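Local coordinates for protein 3-hydroxyadipyl-CoA dehydrogenase (Escherichia coli, PDB 3MOG) that catalyses the NAD-dependent oxidation of 3-hydroxyadipyl-CoA to 3-oxoadipyl-CoA in the breakdown of phenylacetate, at residues L231-V241 with L274-W285; V210-L220 with L380-I390. All blocks are in the same frame, centred on the assembly; numbering follows the deposited sequence.

Contact 1 (L231-V241 with L274-W285). With GOL (glycerol), chain H.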
loop_
_atom_site.group_PDB
_atom_site.type_symbol
_atom_site.label_atom_id
_atom_site.label_comp_id
_atom_site.label_asym_id
_atom_site.label_seq_id
_atom_site.Cartn_x
_atom_site.Cartn_y
_atom_site.Cartn_z
ATOM N N LEU C 231 19.079 8.690 15.316
ATOM C CA LEU C 231 18.487 7.864 16.382
ATOM C C LEU C 231 18.509 8.598 17.725
ATOM O O LEU C 231 17.493 8.689 18.410
ATOM C CB LEU C 231 19.151 6.488 16.435
ATOM C CG LEU C 231 19.022 5.673 15.134
ATOM C CD1 LEU C 231 20.067 4.587 15.056
ATOM C CD2 LEU C 231 17.633 5.062 14.987
ATOM N N GLU C 232 19.650 9.189 18.061
ATOM C CA GLU C 232 19.728 10.097 19.203
ATOM C C GLU C 232 18.706 11.250 19.123
ATOM O O GLU C 232 18.061 11.568 20.123
ATOM C CB GLU C 232 21.142 10.645 19.355
ATOM C CG GLU C 232 21.330 11.472 20.613
ATOM C CD GLU C 232 22.757 11.927 20.829
ATOM O OE1 GLU C 232 23.670 11.401 20.149
ATOM O OE2 GLU C 232 22.955 12.813 21.689
ATOM N N LEU C 233 18.558 11.861 17.946
ATOM C CA LEU C 233 17.552 12.908 17.727
ATOM C C LEU C 233 16.125 12.399 17.947
ATOM O O LEU C 233 15.306 13.114 18.510
ATOM C CB LEU C 233 17.687 13.542 16.334
ATOM C CG LEU C 233 16.854 14.785 15.988
ATOM C CD1 LEU C 233 17.304 15.988 16.795
ATOM C CD2 LEU C 233 16.925 15.100 14.506
ATOM N N THR C 234 15.824 11.168 17.547
ATOM C CA THR C 234 14.504 10.608 17.892
ATOM C C THR C 234 14.313 10.421 19.409
ATOM O O THR C 234 13.206 10.625 19.920
ATOM C CB THR C 234 14.170 9.285 17.165
ATOM O OG1 THR C 234 15.074 8.246 17.564
ATOM C CG2 THR C 234 14.226 9.459 15.665
ATOM N N ASP C 235 15.386 10.041 20.115
ATOM C CA ASP C 235 15.370 9.951 21.590
ATOM C C ASP C 235 15.146 11.319 22.236
ATOM O O ASP C 235 14.461 11.431 23.246
ATOM C CB ASP C 235 16.659 9.314 22.134
ATOM C CG ASP C 235 16.521 7.814 22.418
ATOM O OD1 ASP C 235 15.534 7.197 21.965
ATOM O OD2 ASP C 235 17.411 7.245 23.102
ATOM N N LEU C 236 15.692 12.362 21.622
ATOM C CA LEU C 236 15.541 13.719 22.138
ATOM C C LEU C 236 14.264 14.426 21.710
ATOM O O LEU C 236 13.827 15.355 22.378
ATOM C CB LEU C 236 16.755 14.558 21.757
ATOM C CG LEU C 236 17.695 14.858 22.921
ATOM C CD1 LEU C 236 19.140 14.736 22.489
ATOM C CD2 LEU C 236 17.403 16.249 23.502
ATOM N N ILE C 237 13.685 14.024 20.581
ATOM C CA ILE C 237 12.388 14.554 20.167
ATOM C C ILE C 237 11.314 13.823 20.974
ATOM O O ILE C 237 10.316 14.417 21.391
ATOM C CB ILE C 237 12.159 14.430 18.629
ATOM C CG1 ILE C 237 13.042 15.427 17.872
ATOM C CG2 ILE C 237 10.692 14.714 18.244
ATOM C CD1 ILE C 237 13.062 15.214 16.360
ATOM N N GLY C 238 11.552 12.541 21.222
ATOM C CA GLY C 238 10.580 11.709 21.912
ATOM C C GLY C 238 9.995 10.752 20.908
ATOM O O GLY C 238 9.370 11.180 19.931
ATOM N N GLN C 239 10.218 9.460 21.138
ATOM C CA GLN C 239 9.800 8.416 20.212
ATOM C C GLN C 239 8.328 8.501 19.856
ATOM O O GLN C 239 7.978 8.317 18.702
ATOM C CB GLN C 239 10.130 7.017 20.746
ATOM C CG GLN C 239 11.616 6.777 20.982
ATOM C CD GLN C 239 12.414 6.770 19.701
ATOM O OE1 GLN C 239 11.874 6.542 18.620
ATOM N NE2 GLN C 239 13.714 7.023 19.812
ATOM N N ASP C 240 7.489 8.808 20.846
ATOM C CA ASP C 240 6.056 9.005 20.624
ATOM C C ASP C 240 5.750 10.117 19.619
ATOM O O ASP C 240 4.895 9.941 18.761
ATOM C CB ASP C 240 5.305 9.232 21.951
ATOM C CG ASP C 240 5.828 10.443 22.749
ATOM O OD1 ASP C 240 6.992 10.871 22.569
ATOM O OD2 ASP C 240 5.055 10.969 23.572
ATOM N N VAL C 241 6.469 11.236 19.718
ATOM C CA VAL C 241 6.222 12.408 18.870
ATOM C C VAL C 241 6.689 12.153 17.430
ATOM O O VAL C 241 5.937 12.391 16.477
ATOM C CB VAL C 241 6.889 13.693 19.457
ATOM C CG1 VAL C 241 6.608 14.927 18.580
ATOM C CG2 VAL C 241 6.409 13.952 20.899
ATOM N N LEU C 274 10.319 6.098 25.594
ATOM C CA LEU C 274 10.135 7.266 24.711
ATOM C C LEU C 274 11.373 8.127 24.498
ATOM O O LEU C 274 11.317 9.137 23.790
ATOM C CB LEU C 274 8.982 8.148 25.199
ATOM C CG LEU C 274 7.648 7.514 25.608
ATOM C CD1 LEU C 274 6.732 8.581 26.225
ATOM C CD2 LEU C 274 6.956 6.796 24.448
ATOM N N GLY C 275 12.489 7.739 25.101
ATOM C CA GLY C 275 13.740 8.463 24.900
ATOM C C GLY C 275 14.242 9.122 26.162
ATOM O O GLY C 275 14.139 8.545 27.257
ATOM N N LYS C 276 14.789 10.325 25.997
ATOM C CA LYS C 276 15.384 11.084 27.093
ATOM C C LYS C 276 14.375 11.317 28.212
ATOM O O LYS C 276 14.661 11.024 29.375
ATOM C CB LYS C 276 15.922 12.425 26.576
ATOM C CG LYS C 276 16.712 13.236 27.602
ATOM C CD LYS C 276 17.145 14.587 27.032
ATOM C CE LYS C 276 18.197 15.268 27.907
ATOM N NZ LYS C 276 18.802 16.459 27.228
ATOM N N LYS C 277 13.192 11.803 27.832
ATOM C CA LYS C 277 12.130 12.220 28.755
ATOM C C LYS C 277 11.691 11.123 29.736
ATOM O O LYS C 277 11.201 11.424 30.823
ATOM C CB LYS C 277 10.912 12.741 27.968
ATOM C CG LYS C 277 10.123 11.641 27.231
ATOM C CD LYS C 277 8.701 12.057 26.893
ATOM C CE LYS C 277 8.502 12.148 25.401
ATOM N NZ LYS C 277 7.322 12.974 25.048
ATOM N N SER C 278 11.867 9.862 29.344
ATOM C CA SER C 278 11.516 8.734 30.193
ATOM C C SER C 278 12.740 7.896 30.588
ATOM O O SER C 278 12.599 6.791 31.121
ATOM C CB SER C 278 10.413 7.876 29.537
ATOM O OG SER C 278 10.776 7.415 28.244
ATOM N N GLY C 279 13.935 8.433 30.335
ATOM C CA GLY C 279 15.200 7.792 30.715
ATOM C C GLY C 279 15.743 6.685 29.820
ATOM O O GLY C 279 16.930 6.347 29.892
ATOM N N LEU C 280 14.881 6.101 28.989
ATOM C CA LEU C 280 15.274 5.002 28.100
ATOM C C LEU C 280 14.530 5.072 26.756
ATOM O O LEU C 280 13.316 5.266 26.713
ATOM C CB LEU C 280 15.038 3.646 28.782
ATOM C CG LEU C 280 15.514 2.369 28.073
ATOM C CD1 LEU C 280 17.031 2.348 27.898
ATOM C CD2 LEU C 280 15.037 1.109 28.800
ATOM N N GLY C 281 15.273 4.928 25.665
ATOM C CA GLY C 281 14.685 4.870 24.336
ATOM C C GLY C 281 15.491 3.900 23.514
ATOM O O GLY C 281 15.582 2.716 23.850
ATOM N N VAL C 282 16.080 4.411 22.434
ATOM C CA VAL C 282 17.118 3.687 21.714
ATOM C C VAL C 282 18.298 3.573 22.673
ATOM O O VAL C 282 18.929 2.520 22.784
ATOM C CB VAL C 282 17.546 4.434 20.421
ATOM C CG1 VAL C 282 18.821 3.858 19.855
ATOM C CG2 VAL C 282 16.453 4.369 19.378
ATOM N N TYR C 283 18.555 4.666 23.384
ATOM C CA TYR C 283 19.645 4.755 24.339
ATOM C C TYR C 283 19.152 4.799 25.773
ATOM O O TYR C 283 17.978 5.091 26.037
ATOM C CB TYR C 283 20.467 6.013 24.076
ATOM C CG TYR C 283 21.084 6.032 22.714
ATOM C CD1 TYR C 283 20.514 6.784 21.688
ATOM C CD2 TYR C 283 22.228 5.286 22.436
ATOM C CE1 TYR C 283 21.074 6.802 20.423
ATOM C CE2 TYR C 283 22.797 5.298 21.173
ATOM C CZ TYR C 283 22.210 6.065 20.166
ATOM O OH TYR C 283 22.755 6.091 18.903
ATOM N N ASP C 284 20.081 4.514 26.686
ATOM C CA ASP C 284 19.892 4.699 28.122
ATOM C C ASP C 284 20.373 6.095 28.472
ATOM O O ASP C 284 21.532 6.437 28.226
ATOM C CB ASP C 284 20.703 3.656 28.896
ATOM C CG ASP C 284 20.119 3.355 30.255
ATOM O OD1 ASP C 284 19.875 4.311 31.027
ATOM O OD2 ASP C 284 19.901 2.157 30.548
ATOM N N TRP C 285 19.486 6.905 29.036
ATOM C CA TRP C 285 19.821 8.295 29.324
ATOM C C TRP C 285 20.263 8.548 30.771
ATOM O O TRP C 285 20.568 9.687 31.147
ATOM C CB TRP C 285 18.684 9.217 28.886
ATOM C CG TRP C 285 18.619 9.318 27.394
ATOM C CD1 TRP C 285 17.958 8.477 26.539
ATOM C CD2 TRP C 285 19.273 10.289 26.572
ATOM N NE1 TRP C 285 18.150 8.875 25.240
ATOM C CE2 TRP C 285 18.951 9.985 25.228
ATOM C CE3 TRP C 285 20.095 11.393 26.840
ATOM C CZ2 TRP C 285 19.419 10.748 24.152
ATOM C CZ3 TRP C 285 20.564 12.151 25.768
ATOM C CH2 TRP C 285 20.223 11.821 24.439
HETATM C C1 GOL H . 24.367 8.268 23.099
HETATM O O1 GOL H . 24.666 9.081 21.986
HETATM C C2 GOL H . 23.246 8.870 23.949
HETATM O O2 GOL H . 23.403 10.270 24.105
HETATM C C3 GOL H . 23.271 8.212 25.326
HETATM O O3 GOL H . 22.420 8.901 26.215
HETATM O O HOH W 1 12.477 12.660 24.957
HETATM O O HOH W 2 8.827 14.961 23.625
#
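The carboxylate of Asp235 takes four N-H donors, three of them from the loop 274-285. OD1 receives Val282 N at 2.9 Å on its syn lone pair and, on its anti side, NE2 of Gln239, whose chain bends at chi2 (-67°) to turn the amide back to it and whose OE1 is held by Gln265. OD2 accepts Tyr283 N on the syn side, while the indole NE1 of Trp285 reaches the same OD2 at 2.8 Å from above the carboxylate plane, the carboxylate and indole planes standing 54° apart. These bonds fix both oxygens of a buried acid and probably favour its charged form. Backbone pairing adds Lys276 N to Asp235 O (3.0 Å) and Gln239 N to Leu274 O (2.9 Å). Lys277 NZ forms a salt bridge with Asp240, its hydrogen bond to OD1 weak at 3.3 Å, and a water links NZ with Ile237 O. Among the rings, Tyr283 puts its edge to Glu232 N, and Trp285 CH2 lies 3.7 Å from Leu236 CD1. A glycerol molecule rests over one face of each ring, while Glu232 itself pairs with Arg289. Gly238, with positive phi, follows one helix and holds the N-cap position of the next; the whole is a helix-helix junction clasped by a loop, within the helical C-terminal domain of the 3-hydroxyacyl-CoA dehydrogenase family.

Contact 2 (V210-L220 with L380-I390); sequences VAAPEVIDAAL and LQIADYPGMLI
The ring of Tyr385 carries Val210 on one face: CG2 stands 3.4 Å from the ring centroid and 13° off its normal, a CH-pi contact over the middle of the ring. CG1 of the same valine sits beyond the rim, 3.8 Å from Tyr385 CB. With CG anti to the backbone N (chi1 -173°), the tyrosine brings its face under CG2. Were the tyrosine an alanine, Val210 CG2 would probably lose its aromatic floor and a gap would open beneath it. Close by, Ala383 N donates to Val210 O at 3.0 Å, almost straight at 169°. The rest is aliphatic. Ile382 CG2 touches both Ala211 CB (3.6 Å) and Val215 CG1 (3.7 Å), and Leu380 meets Val215 tip to tip. Leu389 extends CD1 to Ile216 CA at 4.0 Å and to Ala219 CB, while Ile390 CD1 packs against Ala219 O. Helix 213-223 thus lies against the outermost strand 378-381 and the turn after it, with Thr353 of strand 351-356 also touching Ala219 and Ile382. Helix 438-452 meets Tyr385 through Tyr452, and Asp345 receives the backbone N-H groups of Leu389 and Ile390 just where helix 390-406 begins.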
loop_
_atom_site.group_PDB
_atom_site.type_symbol
_atom_site.label_atom_id
_atom_site.label_comp_id
_atom_site.label_asym_id
_atom_site.label_seq_id
_atom_site.Cartn_x
_atom_site.Cartn_y
_atom_site.Cartn_z
ATOM N N VAL C 210 22.967 -3.671 10.892
ATOM C CA VAL C 210 24.045 -3.204 10.037
ATOM C C VAL C 210 25.161 -2.686 10.914
ATOM O O VAL C 210 26.326 -2.944 10.652
ATOM C CB VAL C 210 23.542 -2.062 9.119
ATOM C CG1 VAL C 210 24.670 -1.440 8.323
ATOM C CG2 VAL C 210 22.490 -2.598 8.186
ATOM N N ALA C 211 24.766 -1.969 11.964
ATOM C CA ALA C 211 25.672 -1.325 12.902
ATOM C C ALA C 211 24.893 -1.033 14.168
ATOM O O ALA C 211 23.664 -0.999 14.144
ATOM C CB ALA C 211 26.198 -0.022 12.321
ATOM N N ALA C 212 25.625 -0.815 15.261
ATOM C CA ALA C 212 25.085 -0.281 16.518
ATOM C C ALA C 212 24.483 1.116 16.287
ATOM O O ALA C 212 24.913 1.829 15.370
ATOM C CB ALA C 212 26.212 -0.225 17.603
ATOM N N PRO C 213 23.492 1.516 17.112
ATOM C CA PRO C 213 22.878 2.837 16.906
ATOM C C PRO C 213 23.867 3.997 16.992
ATOM O O PRO C 213 23.737 4.981 16.247
ATOM C CB PRO C 213 21.835 2.943 18.023
ATOM C CG PRO C 213 21.986 1.711 18.876
ATOM C CD PRO C 213 22.735 0.693 18.080
ATOM N N GLU C 214 24.843 3.865 17.890
ATOM C CA GLU C 214 25.925 4.841 18.083
ATOM C C GLU C 214 26.771 4.996 16.832
ATOM O O GLU C 214 27.294 6.064 16.568
ATOM C CB GLU C 214 26.873 4.421 19.235
ATOM C CG GLU C 214 26.213 3.843 20.467
ATOM C CD GLU C 214 26.119 2.323 20.422
ATOM O OE1 GLU C 214 27.176 1.655 20.343
ATOM O OE2 GLU C 214 24.987 1.797 20.474
ATOM N N VAL C 215 26.929 3.913 16.081
ATOM C CA VAL C 215 27.747 3.932 14.873
ATOM C C VAL C 215 26.977 4.636 13.729
ATOM O O VAL C 215 27.546 5.471 13.013
ATOM C CB VAL C 215 28.239 2.502 14.513
ATOM C CG1 VAL C 215 28.959 2.474 13.176
ATOM C CG2 VAL C 215 29.176 1.976 15.607
ATOM N N ILE C 216 25.685 4.317 13.595
ATOM C CA ILE C 216 24.806 4.995 12.641
ATOM C C ILE C 216 24.780 6.497 12.912
ATOM O O ILE C 216 24.970 7.293 11.989
ATOM C CB ILE C 216 23.362 4.452 12.708
ATOM C CG1 ILE C 216 23.354 2.930 12.522
ATOM C CG2 ILE C 216 22.479 5.181 11.694
ATOM C CD1 ILE C 216 21.973 2.246 12.693
ATOM N N ASP C 217 24.580 6.882 14.178
ATOM C CA ASP C 217 24.596 8.301 14.565
ATOM C C ASP C 217 25.937 9.011 14.310
ATOM O O ASP C 217 25.969 10.205 13.980
ATOM C CB ASP C 217 24.199 8.479 16.032
ATOM C CG ASP C 217 22.706 8.282 16.275
ATOM O OD1 ASP C 217 21.917 8.203 15.309
ATOM O OD2 ASP C 217 22.318 8.193 17.450
ATOM N N ALA C 218 27.034 8.273 14.448
ATOM C CA ALA C 218 28.366 8.861 14.288
ATOM C C ALA C 218 28.692 9.104 12.823
ATOM O O ALA C 218 29.298 10.111 12.485
ATOM C CB ALA C 218 29.428 7.978 14.935
ATOM N N ALA C 219 28.289 8.171 11.966
ATOM C CA ALA C 219 28.458 8.321 10.530
ATOM C C ALA C 219 27.692 9.538 10.034
ATOM O O ALA C 219 28.226 10.348 9.287
ATOM C CB ALA C 219 27.995 7.068 9.798
ATOM N N LEU C 220 26.446 9.674 10.477
ATOM C CA LEU C 220 25.585 10.740 9.979
ATOM C C LEU C 220 25.985 12.123 10.518
ATOM O O LEU C 220 25.957 13.100 9.777
ATOM C CB LEU C 220 24.106 10.411 10.227
ATOM C CG LEU C 220 23.333 9.575 9.178
ATOM C CD1 LEU C 220 23.229 10.298 7.835
ATOM C CD2 LEU C 220 23.887 8.171 8.951
ATOM N N LEU C 380 35.209 3.240 10.806
ATOM C CA LEU C 380 34.249 2.354 11.491
ATOM C C LEU C 380 33.810 1.238 10.565
ATOM O O LEU C 380 33.433 1.496 9.426
ATOM C CB LEU C 380 33.018 3.128 11.953
ATOM C CG LEU C 380 33.189 4.203 13.018
ATOM C CD1 LEU C 380 31.944 5.032 13.105
ATOM C CD2 LEU C 380 33.496 3.588 14.373
ATOM N N GLN C 381 33.856 -0.002 11.043
ATOM C CA GLN C 381 33.495 -1.139 10.203
ATOM C C GLN C 381 32.074 -1.624 10.472
ATOM O O GLN C 381 31.710 -1.884 11.626
ATOM C CB GLN C 381 34.493 -2.287 10.371
ATOM C CG GLN C 381 34.401 -3.313 9.260
ATOM C CD GLN C 381 35.524 -4.341 9.278
ATOM O OE1 GLN C 381 36.475 -4.250 10.065
ATOM N NE2 GLN C 381 35.422 -5.325 8.388
ATOM N N ILE C 382 31.276 -1.747 9.405
ATOM C CA ILE C 382 29.872 -2.172 9.526
ATOM C C ILE C 382 29.564 -3.343 8.592
ATOM O O ILE C 382 30.454 -3.815 7.893
ATOM C CB ILE C 382 28.902 -0.989 9.268
ATOM C CG1 ILE C 382 29.003 -0.489 7.828
ATOM C CG2 ILE C 382 29.184 0.173 10.239
ATOM C CD1 ILE C 382 28.004 0.651 7.487
ATOM N N ALA C 383 28.314 -3.810 8.565
ATOM C CA ALA C 383 27.945 -4.876 7.633
ATOM C C ALA C 383 27.968 -4.396 6.166
ATOM O O ALA C 383 27.931 -3.196 5.897
ATOM C CB ALA C 383 26.599 -5.478 7.998
ATOM N N ASP C 384 28.072 -5.346 5.241
ATOM C CA ASP C 384 28.120 -5.098 3.805
ATOM C C ASP C 384 26.701 -4.786 3.290
ATOM O O ASP C 384 26.029 -5.617 2.680
ATOM C CB ASP C 384 28.750 -6.312 3.099
ATOM C CG ASP C 384 29.201 -6.010 1.675
ATOM O OD1 ASP C 384 29.201 -4.837 1.251
ATOM O OD2 ASP C 384 29.564 -6.968 0.968
ATOM N N TYR C 385 26.287 -3.553 3.551
ATOM C CA TYR C 385 24.930 -3.083 3.380
ATOM C C TYR C 385 24.875 -2.130 2.176
ATOM O O TYR C 385 25.601 -1.135 2.148
ATOM C CB TYR C 385 24.562 -2.340 4.659
ATOM C CG TYR C 385 23.136 -1.879 4.818
ATOM C CD1 TYR C 385 22.062 -2.794 4.817
ATOM C CD2 TYR C 385 22.859 -0.530 5.063
ATOM C CE1 TYR C 385 20.763 -2.363 5.015
ATOM C CE2 TYR C 385 21.553 -0.090 5.263
ATOM C CZ TYR C 385 20.512 -1.014 5.241
ATOM O OH TYR C 385 19.223 -0.583 5.436
ATOM N N PRO C 386 24.027 -2.446 1.181
ATOM C CA PRO C 386 23.862 -1.655 -0.037
ATOM C C PRO C 386 23.686 -0.167 0.245
ATOM O O PRO C 386 22.844 0.216 1.054
ATOM C CB PRO C 386 22.591 -2.243 -0.656
ATOM C CG PRO C 386 22.610 -3.657 -0.257
ATOM C CD PRO C 386 23.183 -3.660 1.153
ATOM N N GLY C 387 24.523 0.667 -0.371
ATOM C CA GLY C 387 24.414 2.106 -0.193
ATOM C C GLY C 387 24.920 2.603 1.151
ATOM O O GLY C 387 25.021 3.812 1.370
ATOM N N MET C 388 25.239 1.659 2.039
ATOM C CA MET C 388 25.743 1.923 3.391
ATOM C C MET C 388 24.833 2.873 4.177
ATOM O O MET C 388 23.635 2.602 4.293
ATOM C CB MET C 388 27.223 2.360 3.362
ATOM C CG MET C 388 28.146 1.358 2.648
ATOM S SD MET C 388 28.475 -0.120 3.618
ATOM C CE MET C 388 29.972 0.462 4.378
ATOM N N LEU C 389 25.369 3.986 4.681
ATOM C CA LEU C 389 24.619 4.803 5.645
ATOM C C LEU C 389 24.423 6.241 5.211
ATOM O O LEU C 389 23.291 6.698 5.030
ATOM C CB LEU C 389 25.287 4.767 7.032
ATOM C CG LEU C 389 25.352 3.420 7.756
ATOM C CD1 LEU C 389 26.024 3.567 9.112
ATOM C CD2 LEU C 389 23.944 2.783 7.911
ATOM N N ILE C 390 25.538 6.938 5.063
ATOM C CA ILE C 390 25.563 8.344 4.747
ATOM C C ILE C 390 24.969 8.547 3.364
ATOM O O ILE C 390 24.000 9.289 3.223
ATOM C CB ILE C 390 27.019 8.879 4.798
ATOM C CG1 ILE C 390 27.524 8.927 6.245
ATOM C CG2 ILE C 390 27.136 10.235 4.118
ATOM C CD1 ILE C 390 29.066 9.067 6.363
#

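Overall arrangement
Past the N-terminal NAD-binding domain, the chain enters the first C-terminal domain and reaches 210-220, the earlier half of contact 2. Helix 230-237 follows, and contact 1 closes a loop of 32 intervening residues when 274-285 returns to 231-241. The chain then runs on into the reduced Rossmann-fold domain, where strand 378-381 and the turn after it, in 380-390, complete contact 2, a far longer closure that encloses the whole of contact 1. Contact 1 is therefore internal to one helical domain, whereas contact 2 joins that domain to the edge of the second sheet. Their centres lie 20 Å apart, yet Asp217 couples them, its OD2 2.6 Å from Tyr283 OH and its OD1 2.9 Å from Leu231 N, both probable hydrogen bonds.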